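PDB 1SP3: cytochrome c, putative from Shewanella oneidensis, which is an octaheme c-type cytochrome that probably acts as a respiratory oxidoreductase, passing electrons between its hemes to reduce tetrathionate. Local coordinates for residues A[164-169]-A[402-407]; A[237-242]-A[281-286]; A[244-249]-A[328-333]. All coordinates share one frame; numbering follows the deposited sequence.

Contact 1 (A[164-169]-A[402-407]); sequences PDKATD and VSPKEQ. With HEC (heme c), chain H.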
loop_
_atom_site.group_PDB
_atom_site.type_symbol
_atom_site.label_atom_id
_atom_site.label_comp_id
_atom_site.label_asym_id
_atom_site.label_seq_id
_atom_site.Cartn_x
_atom_site.Cartn_y
_atom_site.Cartn_z
ATOM N N PRO A 164 10.616 -15.309 6.681
ATOM C CA PRO A 164 11.658 -14.965 5.707
ATOM C C PRO A 164 13.029 -15.335 6.278
ATOM O O PRO A 164 13.106 -15.581 7.492
ATOM C CB PRO A 164 11.560 -13.435 5.623
ATOM C CG PRO A 164 11.114 -13.042 6.959
ATOM C CD PRO A 164 10.215 -14.149 7.510
ATOM N N ASP A 165 14.061 -15.301 5.440
ATOM C CA ASP A 165 15.402 -15.503 5.872
ATOM C C ASP A 165 16.088 -14.160 6.099
ATOM O O ASP A 165 15.536 -13.110 5.733
ATOM C CB ASP A 165 16.178 -16.307 4.861
ATOM C CG ASP A 165 16.108 -15.740 3.483
ATOM O OD1 ASP A 165 16.494 -16.469 2.539
ATOM O OD2 ASP A 165 15.701 -14.590 3.203
ATOM N N LYS A 166 17.283 -14.219 6.678
ATOM C CA LYS A 166 18.097 -13.050 6.971
ATOM C C LYS A 166 18.357 -12.245 5.722
ATOM O O LYS A 166 18.302 -11.028 5.786
ATOM C CB LYS A 166 19.432 -13.416 7.604
ATOM C CG LYS A 166 20.097 -12.285 8.432
ATOM C CD LYS A 166 21.467 -12.776 9.033
ATOM C CE LYS A 166 22.201 -11.650 9.769
ATOM N NZ LYS A 166 23.717 -11.575 9.469
ATOM N N ALA A 167 18.690 -12.922 4.631
ATOM C CA ALA A 167 18.928 -12.280 3.347
ATOM C C ALA A 167 17.740 -11.385 2.866
ATOM O O ALA A 167 17.988 -10.369 2.188
ATOM C CB ALA A 167 19.273 -13.308 2.281
ATOM N N THR A 168 16.506 -11.763 3.198
ATOM C CA THR A 168 15.330 -11.018 2.832
ATOM C C THR A 168 15.002 -9.833 3.817
ATOM O O THR A 168 14.690 -8.703 3.394
ATOM C CB THR A 168 14.094 -11.954 2.732
ATOM O OG1 THR A 168 14.322 -12.972 1.701
ATOM C CG2 THR A 168 12.762 -11.093 2.270
ATOM N N ASP A 169 15.025 -10.102 5.109
ATOM C CA ASP A 169 14.756 -9.075 6.082
ATOM C C ASP A 169 15.456 -9.474 7.363
ATOM O O ASP A 169 15.080 -10.464 7.998
ATOM C CB ASP A 169 13.226 -8.926 6.334
ATOM C CG ASP A 169 12.887 -7.734 7.174
ATOM O OD1 ASP A 169 13.197 -7.781 8.404
ATOM O OD2 ASP A 169 12.322 -6.702 6.706
ATOM N N VAL A 402 15.055 -4.675 5.204
ATOM C CA VAL A 402 16.370 -4.173 5.540
ATOM C C VAL A 402 17.358 -5.364 5.331
ATOM O O VAL A 402 17.085 -6.483 5.760
ATOM C CB VAL A 402 16.415 -3.601 6.967
ATOM C CG1 VAL A 402 17.907 -3.344 7.407
ATOM C CG2 VAL A 402 15.529 -2.267 7.063
ATOM N N SER A 403 18.435 -5.138 4.568
ATOM C CA SER A 403 19.410 -6.194 4.250
ATOM C C SER A 403 20.475 -6.270 5.357
ATOM O O SER A 403 20.647 -5.270 6.082
ATOM C CB SER A 403 20.121 -5.797 2.960
ATOM O OG SER A 403 19.173 -5.875 1.936
ATOM N N PRO A 404 21.244 -7.385 5.451
ATOM C CA PRO A 404 22.399 -7.399 6.386
ATOM C C PRO A 404 23.318 -6.252 6.129
ATOM O O PRO A 404 23.308 -5.740 5.007
ATOM C CB PRO A 404 23.132 -8.724 6.087
ATOM C CG PRO A 404 22.097 -9.623 5.518
ATOM C CD PRO A 404 21.083 -8.678 4.725
ATOM N N LYS A 405 24.100 -5.881 7.134
ATOM C CA LYS A 405 24.940 -4.695 7.078
ATOM C C LYS A 405 25.960 -4.733 5.918
ATOM O O LYS A 405 26.314 -3.685 5.351
ATOM C CB LYS A 405 25.609 -4.505 8.441
ATOM C CG LYS A 405 26.556 -5.671 8.813
ATOM C CD LYS A 405 27.122 -5.505 10.218
ATOM C CE LYS A 405 28.335 -6.475 10.469
ATOM N NZ LYS A 405 27.783 -7.882 10.744
ATOM N N GLU A 406 26.351 -5.948 5.523
ATOM C CA GLU A 406 27.349 -6.143 4.432
ATOM C C GLU A 406 26.806 -5.714 3.046
ATOM O O GLU A 406 27.583 -5.482 2.143
ATOM C CB GLU A 406 27.920 -7.622 4.381
ATOM C CG GLU A 406 28.670 -8.046 5.624
ATOM C CD GLU A 406 27.768 -8.524 6.783
ATOM O OE1 GLU A 406 28.323 -8.607 7.922
ATOM O OE2 GLU A 406 26.536 -8.848 6.580
ATOM N N GLN A 407 25.479 -5.619 2.906
ATOM C CA GLN A 407 24.882 -5.162 1.654
ATOM C C GLN A 407 24.262 -3.757 1.697
ATOM O O GLN A 407 23.575 -3.401 0.775
ATOM C CB GLN A 407 23.842 -6.127 1.103
ATOM C CG GLN A 407 23.593 -7.293 1.921
ATOM C CD GLN A 407 24.558 -8.391 1.667
ATOM O OE1 GLN A 407 24.780 -9.247 2.546
ATOM N NE2 GLN A 407 25.162 -8.389 0.466
HETATM FE FE HEC H . 17.221 -2.768 13.111
HETATM C CHA HEC H . 19.605 -5.189 13.241
HETATM C CHB HEC H . 18.843 -1.276 10.477
HETATM C CHC HEC H . 14.551 -0.717 12.578
HETATM C CHD HEC H . 16.033 -3.623 16.133
HETATM N NA HEC H . 18.882 -3.179 12.043
HETATM C C1A HEC H . 19.729 -4.209 12.275
HETATM C C2A HEC H . 20.806 -4.142 11.352
HETATM C C3A HEC H . 20.613 -3.068 10.585
HETATM C C4A HEC H . 19.412 -2.432 11.024
HETATM C CMA HEC H . 21.508 -2.589 9.415
HETATM C CAA HEC H . 21.971 -5.176 11.354
HETATM C CBA HEC H . 21.694 -6.282 10.367
HETATM C CGA HEC H . 22.889 -7.247 10.342
HETATM O O1A HEC H . 22.983 -8.032 11.306
HETATM O O2A HEC H . 23.688 -7.227 9.361
HETATM N NB HEC H . 16.775 -1.238 11.789
HETATM C C1B HEC H . 17.559 -0.868 10.737
HETATM C C2B HEC H . 16.816 0.069 9.967
HETATM C C3B HEC H . 15.607 0.207 10.529
HETATM C C4B HEC H . 15.580 -0.618 11.700
HETATM C CMB HEC H . 17.356 0.800 8.725
HETATM C CAB HEC H . 14.423 1.086 10.038
HETATM C CBB HEC H . 13.798 0.764 8.885
HETATM N NC HEC H . 15.614 -2.192 14.161
HETATM C C1C HEC H . 14.602 -1.372 13.764
HETATM C C2C HEC H . 13.626 -1.310 14.815
HETATM C C3C HEC H . 14.027 -2.172 15.807
HETATM C C4C HEC H . 15.275 -2.738 15.385
HETATM C CMC HEC H . 12.358 -0.446 14.721
HETATM C CAC HEC H . 13.385 -2.456 17.220
HETATM C CBC HEC H . 12.033 -2.503 17.422
HETATM N ND HEC H . 17.737 -4.217 14.494
HETATM C C1D HEC H . 17.074 -4.403 15.696
HETATM C C2D HEC H . 17.681 -5.531 16.405
HETATM C C3D HEC H . 18.794 -5.991 15.466
HETATM C C4D HEC H . 18.754 -5.105 14.318
HETATM C CMD HEC H . 17.272 -6.123 17.777
HETATM C CAD HEC H . 19.824 -7.110 15.619
HETATM C CBD HEC H . 20.895 -6.367 16.433
HETATM C CGD HEC H . 21.905 -7.384 16.910
HETATM O O1D HEC H . 22.431 -7.155 18.049
HETATM O O2D HEC H . 22.155 -8.393 16.157
HETATM O O HOH W 1 25.134 -9.206 9.051
#
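Val402 meets Asp169 where two loops of this multiheme cytochrome come together beside a heme c. The loop 164-169 is turned by an Asx motif. Asp165 OD2 accepts from both the backbone N and OG1 of Thr168, and OG1 lies 2.6 Å from OD2, nearly along the C-O axis. In the loop 402-407, Val402 comes first. Its carbonyl O takes a CA-H...O contact from Asp169 CA at 3.5 Å. Its side chain packs on the heme. CG1 is anti to the backbone N (chi1 168°) and lies 3.8 Å from the heme methine carbon CHB, while CG2 lies near CMB and CBB. The carboxylate of Asp169 is held by backbone N-H groups, OD1 by Met172 and OD2 by Met401. The OG of Ser403, next along, pairs with Lys242 NZ. Pro404 packs its ring against Lys166: CD sits 3.8 Å from Lys166 O, and CG comes loosely near the CG of Lys166. At Lys405 the backbone turns to the heme. Its N bonds the propionate oxygen O2A at 2.6 Å with an angle of 164°. Its CG lies between the backbone N and the carbonyl carbon (chi1 63°) and also approaches O2A, at 3.3 Å. Lys405 NZ forms a salt bridge to Glu406 OE1, 3.0 Å away on the syn side but somewhat out of the carboxylate plane. An alanine in place of Lys405 would probably leave Glu406 OE1 without its charged mate and strip the CG and CD contacts from propionate O2A. Glu406 OE2 turns to a bridging water. This water donates to OE2 and to heme O2A, accepts weakly from Lys405 NZ, and accepts from Lys166 NZ at 2.8 Å.

Contact 2 (A[237-242]-A[281-286]); sequences IPFFAK and EKMVKP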
loop_
_atom_site.group_PDB
_atom_site.type_symbol
_atom_site.label_atom_id
_atom_site.label_comp_id
_atom_site.label_asym_id
_atom_site.label_seq_id
_atom_site.Cartn_x
_atom_site.Cartn_y
_atom_site.Cartn_z
ATOM N N ILE A 237 18.114 -0.450 2.681
ATOM C CA ILE A 237 17.278 -1.242 1.772
ATOM C C ILE A 237 17.717 -1.065 0.310
ATOM O O ILE A 237 17.035 -0.378 -0.470
ATOM C CB ILE A 237 15.746 -0.900 1.985
ATOM C CG1 ILE A 237 15.346 -0.687 3.459
ATOM C CG2 ILE A 237 14.847 -2.036 1.374
ATOM C CD1 ILE A 237 13.841 -0.229 3.638
ATOM N N PRO A 238 18.849 -1.676 -0.108
ATOM C CA PRO A 238 19.389 -1.481 -1.478
ATOM C C PRO A 238 18.490 -2.106 -2.523
ATOM O O PRO A 238 18.587 -1.703 -3.698
ATOM C CB PRO A 238 20.724 -2.249 -1.481
ATOM C CG PRO A 238 20.605 -3.263 -0.151
ATOM C CD PRO A 238 19.693 -2.552 0.744
ATOM N N PHE A 239 17.633 -3.062 -2.144
ATOM C CA PHE A 239 16.715 -3.714 -3.107
ATOM C C PHE A 239 15.383 -4.092 -2.445
ATOM O O PHE A 239 15.350 -4.492 -1.238
ATOM C CB PHE A 239 17.318 -4.992 -3.696
ATOM C CG PHE A 239 18.610 -4.751 -4.504
ATOM C CD1 PHE A 239 19.876 -4.931 -3.906
ATOM C CD2 PHE A 239 18.544 -4.313 -5.836
ATOM C CE1 PHE A 239 21.085 -4.777 -4.685
ATOM C CE2 PHE A 239 19.738 -4.131 -6.637
ATOM C CZ PHE A 239 21.019 -4.381 -6.056
ATOM N N PHE A 240 14.305 -4.003 -3.238
ATOM C CA PHE A 240 13.061 -4.638 -2.896
ATOM C C PHE A 240 12.633 -5.663 -3.989
ATOM O O PHE A 240 13.334 -5.866 -5.010
ATOM C CB PHE A 240 12.044 -3.546 -2.622
ATOM C CG PHE A 240 11.652 -2.768 -3.836
ATOM C CD1 PHE A 240 10.597 -3.182 -4.613
ATOM C CD2 PHE A 240 12.278 -1.563 -4.152
ATOM C CE1 PHE A 240 10.199 -2.431 -5.718
ATOM C CE2 PHE A 240 11.918 -0.821 -5.267
ATOM C CZ PHE A 240 10.893 -1.222 -6.039
ATOM N N ALA A 241 11.478 -6.305 -3.799
ATOM C CA ALA A 241 11.066 -7.425 -4.668
ATOM C C ALA A 241 12.267 -8.392 -4.812
ATOM O O ALA A 241 12.665 -8.781 -5.879
ATOM C CB ALA A 241 10.604 -6.915 -6.063
ATOM N N LYS A 242 12.888 -8.704 -3.705
ATOM C CA LYS A 242 14.059 -9.551 -3.710
ATOM C C LYS A 242 13.761 -10.953 -4.185
ATOM O O LYS A 242 14.625 -11.571 -4.783
ATOM C CB LYS A 242 14.595 -9.599 -2.298
ATOM C CG LYS A 242 15.425 -8.437 -1.874
ATOM C CD LYS A 242 15.683 -8.561 -0.323
ATOM C CE LYS A 242 16.543 -7.436 0.132
ATOM N NZ LYS A 242 16.928 -7.524 1.575
ATOM N N GLU A 281 9.380 -6.624 -12.592
ATOM C CA GLU A 281 10.834 -6.587 -12.276
ATOM C C GLU A 281 11.068 -7.247 -10.938
ATOM O O GLU A 281 10.212 -7.183 -10.019
ATOM C CB GLU A 281 11.377 -5.180 -12.256
ATOM C CG GLU A 281 12.881 -5.119 -12.525
ATOM C CD GLU A 281 13.523 -3.735 -12.337
ATOM O OE1 GLU A 281 12.843 -2.702 -12.597
ATOM O OE2 GLU A 281 14.740 -3.698 -11.936
ATOM N N LYS A 282 12.208 -7.950 -10.843
ATOM C CA LYS A 282 12.597 -8.568 -9.608
ATOM C C LYS A 282 13.956 -7.915 -9.156
ATOM O O LYS A 282 14.730 -7.491 -9.992
ATOM C CB LYS A 282 12.821 -10.035 -9.964
ATOM C CG LYS A 282 12.546 -11.051 -8.869
ATOM C CD LYS A 282 13.248 -12.417 -9.147
ATOM C CE LYS A 282 14.344 -12.682 -8.138
ATOM N NZ LYS A 282 14.420 -14.157 -7.841
ATOM N N MET A 283 14.233 -7.862 -7.859
ATOM C CA MET A 283 15.484 -7.340 -7.359
ATOM C C MET A 283 15.660 -5.838 -7.768
ATOM O O MET A 283 16.582 -5.466 -8.544
ATOM C CB MET A 283 16.653 -8.279 -7.751
ATOM C CG MET A 283 17.858 -8.160 -6.799
ATOM S SD MET A 283 17.592 -8.735 -5.029
ATOM C CE MET A 283 19.232 -8.355 -4.550
ATOM N N VAL A 284 14.725 -4.994 -7.254
ATOM C CA VAL A 284 14.524 -3.665 -7.780
ATOM C C VAL A 284 15.203 -2.607 -6.914
ATOM O O VAL A 284 15.005 -2.585 -5.651
ATOM C CB VAL A 284 13.014 -3.354 -7.907
ATOM C CG1 VAL A 284 12.784 -2.081 -8.680
ATOM C CG2 VAL A 284 12.295 -4.502 -8.661
ATOM N N LYS A 285 15.982 -1.746 -7.552
ATOM C CA LYS A 285 16.478 -0.602 -6.847
ATOM C C LYS A 285 15.356 0.372 -6.710
ATOM O O LYS A 285 14.538 0.632 -7.632
ATOM C CB LYS A 285 17.608 0.066 -7.608
ATOM C CG LYS A 285 18.837 -0.850 -7.792
ATOM C CD LYS A 285 19.816 -0.203 -8.759
ATOM C CE LYS A 285 21.104 -1.084 -8.817
ATOM N NZ LYS A 285 21.934 -0.819 -10.040
ATOM N N PRO A 286 15.299 0.951 -5.525
ATOM C CA PRO A 286 14.390 2.070 -5.284
ATOM C C PRO A 286 14.816 3.304 -6.095
ATOM O O PRO A 286 15.943 3.400 -6.486
ATOM C CB PRO A 286 14.585 2.357 -3.787
ATOM C CG PRO A 286 15.092 1.098 -3.192
ATOM C CD PRO A 286 15.992 0.512 -4.289
#
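Phe240 and Val284 form the tightly packed part of this contact. They are an antiparallel hydrogen-bonded pair, a single beta bridge between two segments that are otherwise irregular. Phe240 N bonds Val284 O at 2.9 Å, and Val284 N returns to Phe240 O at 2.8 Å with an angle of 173°. One residue further on, Met283 N reaches Ala241 O at 2.7 Å. The Phe240 ring stands over the valine. Its CG lies between its own backbone N and carbonyl carbon (chi1 69°). Val284 CB makes a CH-pi contact over one face, 3.7 Å from the centroid of the Phe240 ring, displaced toward the rim. Pro286 CA meets the edge of the same ring. Ala241 CB closes on Val284 CG2.

The other side is nearer solvent, and there the contact is made mainly by side chains. Phe239 is partly exposed, and Met283 and Lys285 are exposed. Met283 CE lies over one face of the Phe239 ring, 3.5 Å from CD1, with SD set obliquely in a Met-aromatic contact. Lys285 runs beside the same ring and points the same way, its CG 3.6 Å from CE2. Arg420 adds a cation-pi contact to Phe239. The contact joins the loop leaving helix 232-236 to the loop between strands 276-281 and 287-291, with strands 246-251 and 325-339 packed against Phe240.

Contact 3 (A[244-249]-A[328-333]); sequences EPTKMQ and PFKVHT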
loop_
_atom_site.group_PDB
_atom_site.type_symbol
_atom_site.label_atom_id
_atom_site.label_comp_id
_atom_site.label_asym_id
_atom_site.label_seq_id
_atom_site.Cartn_x
_atom_site.Cartn_y
_atom_site.Cartn_z
ATOM N N GLU A 244 10.619 -12.269 -5.650
ATOM C CA GLU A 244 9.428 -12.414 -6.487
ATOM C C GLU A 244 9.236 -11.068 -7.286
ATOM O O GLU A 244 9.270 -10.020 -6.674
ATOM C CB GLU A 244 8.283 -12.553 -5.507
ATOM C CG GLU A 244 6.995 -13.169 -6.007
ATOM C CD GLU A 244 6.380 -14.021 -4.910
ATOM O OE1 GLU A 244 6.097 -13.452 -3.790
ATOM O OE2 GLU A 244 6.232 -15.265 -5.148
ATOM N N PRO A 245 8.902 -11.130 -8.591
ATOM C CA PRO A 245 8.665 -9.934 -9.428
ATOM C C PRO A 245 7.531 -9.083 -8.886
ATOM O O PRO A 245 6.606 -9.684 -8.388
ATOM C CB PRO A 245 8.255 -10.533 -10.807
ATOM C CG PRO A 245 8.839 -11.933 -10.793
ATOM C CD PRO A 245 8.695 -12.391 -9.349
ATOM N N THR A 246 7.632 -7.745 -8.993
ATOM C CA THR A 246 6.543 -6.802 -8.751
ATOM C C THR A 246 6.217 -6.143 -10.031
ATOM O O THR A 246 7.100 -5.987 -10.947
ATOM C CB THR A 246 6.949 -5.518 -7.980
ATOM O OG1 THR A 246 8.382 -5.324 -7.986
ATOM C CG2 THR A 246 6.452 -5.488 -6.718
ATOM N N LYS A 247 5.004 -5.609 -10.061
ATOM C CA LYS A 247 4.575 -4.877 -11.246
ATOM C C LYS A 247 5.189 -3.478 -11.215
ATOM O O LYS A 247 5.089 -2.790 -10.204
ATOM C CB LYS A 247 3.080 -4.839 -11.249
ATOM C CG LYS A 247 2.458 -4.356 -12.552
ATOM C CD LYS A 247 0.924 -4.507 -12.479
ATOM C CE LYS A 247 0.540 -5.970 -12.453
ATOM N NZ LYS A 247 -0.972 -6.068 -12.296
ATOM N N MET A 248 5.830 -3.096 -12.300
ATOM C CA MET A 248 6.425 -1.788 -12.424
ATOM C C MET A 248 5.607 -0.876 -13.356
ATOM O O MET A 248 5.613 0.348 -13.182
ATOM C CB MET A 248 7.892 -1.889 -12.892
ATOM C CG MET A 248 8.796 -2.680 -11.840
ATOM S SD MET A 248 8.990 -1.854 -10.172
ATOM C CE MET A 248 9.845 -0.225 -10.541
ATOM N N GLN A 249 4.881 -1.445 -14.295
ATOM C CA GLN A 249 4.023 -0.623 -15.219
ATOM C C GLN A 249 2.735 -1.335 -15.484
ATOM O O GLN A 249 2.734 -2.533 -15.580
ATOM C CB GLN A 249 4.671 -0.405 -16.569
ATOM C CG GLN A 249 6.162 -0.015 -16.447
ATOM C CD GLN A 249 6.812 0.280 -17.768
ATOM O OE1 GLN A 249 8.021 0.018 -17.931
ATOM N NE2 GLN A 249 6.023 0.782 -18.732
ATOM N N PRO A 328 13.962 6.182 0.083
ATOM C CA PRO A 328 13.765 5.284 -1.047
ATOM C C PRO A 328 12.298 4.979 -1.279
ATOM O O PRO A 328 11.492 4.824 -0.346
ATOM C CB PRO A 328 14.417 3.978 -0.558
ATOM C CG PRO A 328 14.121 3.968 0.899
ATOM C CD PRO A 328 13.981 5.416 1.365
ATOM N N PHE A 329 11.985 4.800 -2.548
ATOM C CA PHE A 329 10.621 4.691 -2.952
ATOM C C PHE A 329 10.459 3.670 -4.079
ATOM O O PHE A 329 11.324 3.541 -4.968
ATOM C CB PHE A 329 10.137 6.047 -3.502
ATOM C CG PHE A 329 9.925 7.073 -2.453
ATOM C CD1 PHE A 329 10.984 7.928 -2.064
ATOM C CD2 PHE A 329 8.684 7.177 -1.818
ATOM C CE1 PHE A 329 10.785 8.882 -1.139
ATOM C CE2 PHE A 329 8.479 8.130 -0.828
ATOM C CZ PHE A 329 9.562 8.977 -0.489
ATOM N N LYS A 330 9.328 3.009 -4.060
ATOM C CA LYS A 330 8.904 2.262 -5.202
ATOM C C LYS A 330 7.967 3.130 -6.059
ATOM O O LYS A 330 7.059 3.860 -5.537
ATOM C CB LYS A 330 8.215 0.948 -4.821
ATOM C CG LYS A 330 7.478 0.377 -6.061
ATOM C CD LYS A 330 6.935 -0.988 -5.866
ATOM C CE LYS A 330 6.453 -1.519 -7.294
ATOM N NZ LYS A 330 5.100 -2.067 -7.178
ATOM N N VAL A 331 8.215 3.106 -7.364
ATOM C CA VAL A 331 7.482 4.001 -8.260
ATOM C C VAL A 331 6.807 3.150 -9.339
ATOM O O VAL A 331 7.464 2.358 -10.006
ATOM C CB VAL A 331 8.428 4.994 -8.949
ATOM C CG1 VAL A 331 7.668 5.848 -10.022
ATOM C CG2 VAL A 331 9.187 5.893 -7.865
ATOM N N HIS A 332 5.513 3.223 -9.445
ATOM C CA HIS A 332 4.798 2.406 -10.428
ATOM C C HIS A 332 4.261 3.378 -11.534
ATOM O O HIS A 332 3.791 4.454 -11.170
ATOM C CB HIS A 332 3.651 1.712 -9.736
ATOM C CG HIS A 332 2.816 0.888 -10.667
ATOM N ND1 HIS A 332 1.500 1.178 -10.937
ATOM C CD2 HIS A 332 3.098 -0.253 -11.350
ATOM C CE1 HIS A 332 0.995 0.246 -11.731
ATOM N NE2 HIS A 332 1.953 -0.624 -12.012
ATOM N N THR A 333 4.447 3.060 -12.840
ATOM C CA THR A 333 3.937 3.928 -13.883
ATOM C C THR A 333 2.855 3.234 -14.689
ATOM O O THR A 333 2.664 2.052 -14.557
ATOM C CB THR A 333 5.017 4.466 -14.782
ATOM O OG1 THR A 333 5.657 3.400 -15.418
ATOM C CG2 THR A 333 6.199 5.108 -13.951
HETATM O O HOH W 2 8.473 2.020 -13.148
#
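Met248 O accepts from Thr333 N at 3.0 Å, in a bond with an angle of 164°. The same oxygen lies 3.2 Å from His332 CD2. Next along, Gln249 CA makes a CA-H...O contact with Thr333 O at 3.1 Å. The side chains of these two residues lie side by side, Gln249 CG 3.6 Å from Thr333 OG1. Lys330 reaches across with an extended chain that bends at its last torsion (chi4 -131°). Its NZ bonds Lys247 O at 3.1 Å, in the carbonyl plane, and its CE passes 3.9 Å from Met248 SD. Thr246 CG2 lies beside the same ammonium group.

Gln249 and Thr333 thus form a parallel bridge between strands 246-249 and 328-333, whose directions differ by 56°. On its other side the first strand pairs antiparallel with strand 276-281. There Met248 and Gln249 both face Val279, a classic beta bulge. A second shell fixes the polar ends: Lys330 NZ also bonds Lys153 O, and His332 ND1 bonds Asn62 OD1. The His332 ring stacks on Phe63 and touches Trp396, a heme-binding residue.

Overall arrangement
Contacts 2 and 3 belong to one region and touch: Glu281 O accepts from Thr246 N, and Phe240 packs on Lys330. Their segments alternate along the chain. All three contacts are partly buried, with buried and exposed residues in each. Contact 3 lies closest to the chain centre and is strand pairing plus a lysine-to-carbonyl bond. Contact 2, further out, combines a backbone bridge with aromatic packing by Phe240 and Phe239. Contact 1 is the most peripheral, its centre about 22 Å from that of the chain. Its two loops meet by packing, a shared water and the heme propionate. Lys242 of contact 2 reaches the loops of contact 1, where Ala167 O also receives its NZ. Contacts 1 and 3 do not touch.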